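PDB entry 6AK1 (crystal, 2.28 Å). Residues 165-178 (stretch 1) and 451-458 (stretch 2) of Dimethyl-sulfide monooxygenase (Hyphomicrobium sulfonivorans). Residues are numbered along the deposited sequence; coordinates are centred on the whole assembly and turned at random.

Stretch 1, residues 165-178: MEVMYKLWEGSWED
Stretch 2 451-458: QYRDAYVG

No direct hydrogen bond joins these two stretches; three waters bridge them instead, each donating to an oxygen of stretch 1 and accepting from a backbone N-H of stretch 2. Water 1 lies 2.5 Å from E173 O and 3.0 Å from D454 N. Water 2 lies 2.8 Å from G174 O and 3.0 Å from Y456 N. Water 3 lies 2.9 Å from E177 OE2 and 2.8 Å from G458 N.

Stretch 1 enters as a helix already under way at M165. Its i to i+4 bonds run from Y169 N to M165 O (2.7 Å) through G174 N to K170 O (3.0 Å). A wider pi-type turn spans 170-174, and S175 N makes a weak bond to K170 O at 3.0 Å. W176 (-110/130) and E177 (-74/156) are extended.

Stretch 2 has no regular helix or strand. A type II turn runs from Y452 to A455, with A455 N 3.1 Å from Y452 O. D454 takes the left-handed angles 63/13. A type I turn follows from D454 to V457, with V457 N 3.3 Å from D454 O. G458 (77/4) suits its place because a CB there would jam against the preceding carbonyl.

The register is set by two CA pairs: G174 CA to Y452 CA at 4.8 Å and E173 CA to R453 CA at 5.0 Å. G174 CA comes within 3.1 Å of Y452 O. An ideal CB on G174 would clash with that oxygen and with Y456 CD1, so glycine permits the close approach.

Y452 (chi1 m, chi2 -67°) points toward the helix and is the residue most covered by the other stretch. K170 CG lies over one face of the Y452 ring, 3.8 Å from its centroid, in a CH-pi contact. Y169 CB packs 3.6 Å from Y452 CD2, and E166 CG is 3.4 Å from Y452 OH. K170 is m, t, t, t. This extended chain carries its methylenes past the tyrosines, with K170 CD 3.3 Å from Y456 OH. Within the helix, K170 NZ to E166 OE2 is a 2.8 Å salt bridge. E166 is t, t.

Y456 (chi1 m, chi2 82°) is buried and points toward stretch 1; Y456 CD1 is 3.6 Å from G174 O. E177 (m, t) sends its end nearer, placing E177 CD 3.9 Å from V457 CG2. R453 is t throughout. R453 NH1 is 4.5 Å from D178 OD2, opposite charges near each other without a salt bridge. Together they bury 594 Å².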

# COMPACT_ATOMS: atom_id res chain seq x y z
N MET A 165 -10.13 -3.65 -13.35
CA MET A 165 -8.96 -4.53 -13.28
C MET A 165 -8.88 -5.43 -14.51
O MET A 165 -7.78 -5.69 -15.02
CB MET A 165 -9.02 -5.40 -12.02
CG MET A 165 -9.19 -4.63 -10.72
SD MET A 165 -7.81 -3.51 -10.34
CE MET A 165 -6.44 -4.67 -10.19
N GLU A 166 -10.02 -5.95 -14.97
CA GLU A 166 -10.05 -6.71 -16.22
C GLU A 166 -9.36 -5.94 -17.35
O GLU A 166 -8.49 -6.49 -18.05
CB GLU A 166 -11.51 -7.04 -16.58
CG GLU A 166 -11.73 -7.61 -17.98
CD GLU A 166 -13.21 -7.88 -18.29
OE1 GLU A 166 -14.08 -7.58 -17.44
OE2 GLU A 166 -13.50 -8.40 -19.39
N VAL A 167 -9.71 -4.66 -17.53
CA VAL A 167 -9.06 -3.83 -18.55
C VAL A 167 -7.55 -3.78 -18.32
O VAL A 167 -6.76 -3.99 -19.25
CB VAL A 167 -9.67 -2.41 -18.55
CG1 VAL A 167 -8.83 -1.48 -19.42
CG2 VAL A 167 -11.14 -2.44 -19.01
N MET A 168 -7.13 -3.47 -17.08
CA MET A 168 -5.70 -3.39 -16.76
C MET A 168 -4.99 -4.69 -17.08
O MET A 168 -3.92 -4.69 -17.70
CB MET A 168 -5.50 -3.06 -15.27
CG MET A 168 -6.26 -1.86 -14.74
SD MET A 168 -5.67 -0.33 -15.47
CE MET A 168 -4.23 0.02 -14.47
N TYR A 169 -5.56 -5.82 -16.63
CA TYR A 169 -4.94 -7.13 -16.88
C TYR A 169 -4.87 -7.45 -18.38
O TYR A 169 -3.89 -8.06 -18.85
CB TYR A 169 -5.71 -8.22 -16.14
CG TYR A 169 -5.72 -8.13 -14.61
CD1 TYR A 169 -4.69 -7.50 -13.91
CD2 TYR A 169 -6.74 -8.69 -13.88
CE1 TYR A 169 -4.70 -7.42 -12.52
CE2 TYR A 169 -6.76 -8.63 -12.49
CZ TYR A 169 -5.74 -7.99 -11.81
OH TYR A 169 -5.79 -7.93 -10.43
N LYS A 170 -5.88 -7.06 -19.15
CA LYS A 170 -5.85 -7.30 -20.59
C LYS A 170 -4.73 -6.50 -21.24
O LYS A 170 -3.99 -7.02 -22.09
CB LYS A 170 -7.19 -6.94 -21.24
CG LYS A 170 -8.32 -7.91 -20.91
CD LYS A 170 -9.64 -7.49 -21.57
CE LYS A 170 -10.79 -8.44 -21.20
NZ LYS A 170 -12.10 -7.97 -21.75
N LEU A 171 -4.58 -5.24 -20.85
CA LEU A 171 -3.52 -4.41 -21.43
C LEU A 171 -2.15 -4.96 -21.08
O LEU A 171 -1.29 -5.10 -21.97
CB LEU A 171 -3.68 -2.97 -20.94
CG LEU A 171 -4.93 -2.26 -21.44
CD1 LEU A 171 -5.20 -0.98 -20.66
CD2 LEU A 171 -4.83 -1.97 -22.96
N TRP A 172 -1.94 -5.33 -19.81
CA TRP A 172 -0.61 -5.73 -19.33
C TRP A 172 -0.22 -7.14 -19.77
O TRP A 172 0.94 -7.37 -20.14
CB TRP A 172 -0.57 -5.66 -17.79
CG TRP A 172 -0.49 -4.28 -17.20
CD1 TRP A 172 0.11 -3.18 -17.75
CD2 TRP A 172 -1.01 -3.87 -15.93
NE1 TRP A 172 -0.00 -2.11 -16.90
CE2 TRP A 172 -0.69 -2.50 -15.78
CE3 TRP A 172 -1.72 -4.52 -14.91
CZ2 TRP A 172 -1.05 -1.77 -14.63
CZ3 TRP A 172 -2.09 -3.79 -13.77
CH2 TRP A 172 -1.75 -2.42 -13.65
N GLU A 173 -1.16 -8.08 -19.73
CA GLU A 173 -0.89 -9.50 -19.97
C GLU A 173 -1.21 -9.96 -21.39
O GLU A 173 -0.46 -10.75 -21.96
CB GLU A 173 -1.67 -10.38 -18.99
CG GLU A 173 -1.36 -10.12 -17.51
CD GLU A 173 0.03 -10.60 -17.10
OE1 GLU A 173 0.59 -11.49 -17.78
OE2 GLU A 173 0.55 -10.10 -16.08
N GLY A 174 -2.32 -9.50 -21.98
CA GLY A 174 -2.79 -10.06 -23.23
C GLY A 174 -2.47 -9.30 -24.50
O GLY A 174 -2.31 -9.91 -25.57
N SER A 175 -2.36 -7.98 -24.40
CA SER A 175 -2.32 -7.14 -25.60
C SER A 175 -1.07 -7.41 -26.44
O SER A 175 -1.17 -7.51 -27.67
CB SER A 175 -2.42 -5.67 -25.22
OG SER A 175 -2.44 -4.90 -26.39
N TRP A 176 0.10 -7.51 -25.82
CA TRP A 176 1.32 -7.86 -26.56
C TRP A 176 1.75 -9.27 -26.16
O TRP A 176 1.84 -9.57 -24.97
CB TRP A 176 2.50 -6.91 -26.32
CG TRP A 176 2.30 -5.46 -26.66
CD1 TRP A 176 1.18 -4.71 -26.44
CD2 TRP A 176 3.27 -4.58 -27.25
NE1 TRP A 176 1.39 -3.42 -26.87
CE2 TRP A 176 2.66 -3.31 -27.37
CE3 TRP A 176 4.59 -4.74 -27.69
CZ2 TRP A 176 3.32 -2.21 -27.92
CZ3 TRP A 176 5.25 -3.64 -28.24
CH2 TRP A 176 4.61 -2.40 -28.36
N GLU A 177 2.01 -10.12 -27.15
CA GLU A 177 2.58 -11.43 -26.88
C GLU A 177 4.06 -11.29 -26.52
O GLU A 177 4.74 -10.33 -26.90
CB GLU A 177 2.44 -12.35 -28.10
CG GLU A 177 1.02 -12.63 -28.53
CD GLU A 177 0.95 -13.38 -29.86
OE1 GLU A 177 1.77 -14.30 -30.06
OE2 GLU A 177 0.10 -13.04 -30.71
N ASP A 178 4.55 -12.30 -25.78
CA ASP A 178 5.94 -12.32 -25.33
C ASP A 178 6.91 -12.04 -26.46
O ASP A 178 7.87 -11.29 -26.28
CB ASP A 178 6.26 -13.67 -24.70
CG ASP A 178 5.72 -13.79 -23.28
OD1 ASP A 178 5.06 -12.84 -22.78
OD2 ASP A 178 5.97 -14.85 -22.65
N GLN A 451 -5.39 -15.19 -16.75
CA GLN A 451 -6.28 -15.65 -17.81
C GLN A 451 -6.15 -14.84 -19.09
O GLN A 451 -6.60 -15.31 -20.14
CB GLN A 451 -7.73 -15.64 -17.32
CG GLN A 451 -8.29 -14.28 -17.03
CD GLN A 451 -9.17 -14.33 -15.81
OE1 GLN A 451 -9.46 -15.42 -15.30
NE2 GLN A 451 -9.58 -13.16 -15.29
N TYR A 452 -5.54 -13.66 -19.06
CA TYR A 452 -5.29 -12.93 -20.29
C TYR A 452 -3.92 -13.22 -20.87
O TYR A 452 -3.63 -12.77 -21.98
CB TYR A 452 -5.49 -11.43 -20.07
CG TYR A 452 -6.85 -11.22 -19.49
CD1 TYR A 452 -7.99 -11.48 -20.25
CD2 TYR A 452 -7.01 -10.85 -18.17
CE1 TYR A 452 -9.25 -11.34 -19.72
CE2 TYR A 452 -8.26 -10.70 -17.63
CZ TYR A 452 -9.37 -10.95 -18.41
OH TYR A 452 -10.62 -10.79 -17.85
N ARG A 453 -3.09 -13.98 -20.16
CA ARG A 453 -1.78 -14.35 -20.66
C ARG A 453 -1.96 -15.30 -21.85
O ARG A 453 -2.57 -16.36 -21.72
CB ARG A 453 -0.93 -14.97 -19.56
CG ARG A 453 0.40 -15.48 -20.07
CD ARG A 453 1.34 -15.85 -18.87
NE ARG A 453 2.48 -16.56 -19.43
CZ ARG A 453 3.56 -16.88 -18.73
NH1 ARG A 453 4.57 -17.54 -19.31
NH2 ARG A 453 3.65 -16.54 -17.45
N ASP A 454 -1.47 -14.86 -23.01
CA ASP A 454 -1.60 -15.57 -24.28
C ASP A 454 -3.04 -15.73 -24.75
O ASP A 454 -3.31 -16.50 -25.68
CB ASP A 454 -0.91 -16.94 -24.22
CG ASP A 454 0.59 -16.83 -24.21
OD1 ASP A 454 1.14 -15.95 -24.92
OD2 ASP A 454 1.22 -17.63 -23.49
N ALA A 455 -3.99 -15.01 -24.13
CA ALA A 455 -5.40 -15.16 -24.49
C ALA A 455 -5.77 -14.49 -25.80
O ALA A 455 -6.89 -14.69 -26.28
CB ALA A 455 -6.31 -14.60 -23.39
N TYR A 456 -4.88 -13.69 -26.39
CA TYR A 456 -5.15 -13.08 -27.69
C TYR A 456 -4.33 -13.72 -28.80
O TYR A 456 -4.35 -13.22 -29.94
CB TYR A 456 -4.90 -11.56 -27.64
CG TYR A 456 -5.93 -10.83 -26.79
CD1 TYR A 456 -5.79 -10.76 -25.40
CD2 TYR A 456 -7.03 -10.22 -27.36
CE1 TYR A 456 -6.72 -10.10 -24.62
CE2 TYR A 456 -7.96 -9.56 -26.59
CZ TYR A 456 -7.80 -9.50 -25.22
OH TYR A 456 -8.73 -8.84 -24.45
N VAL A 457 -3.61 -14.80 -28.49
CA VAL A 457 -2.87 -15.54 -29.50
C VAL A 457 -3.85 -16.05 -30.55
O VAL A 457 -4.84 -16.72 -30.23
CB VAL A 457 -2.08 -16.69 -28.86
CG1 VAL A 457 -1.43 -17.56 -29.93
CG2 VAL A 457 -1.04 -16.15 -27.90
N GLY A 458 -3.60 -15.71 -31.81
CA GLY A 458 -4.51 -16.13 -32.85
C GLY A 458 -5.79 -15.33 -32.93
O GLY A 458 -6.67 -15.68 -33.72
O HOH W 1 -0.01 -12.38 -23.79
O HOH W 2 -2.18 -12.71 -25.71
O HOH W 3 -1.18 -14.72 -32.72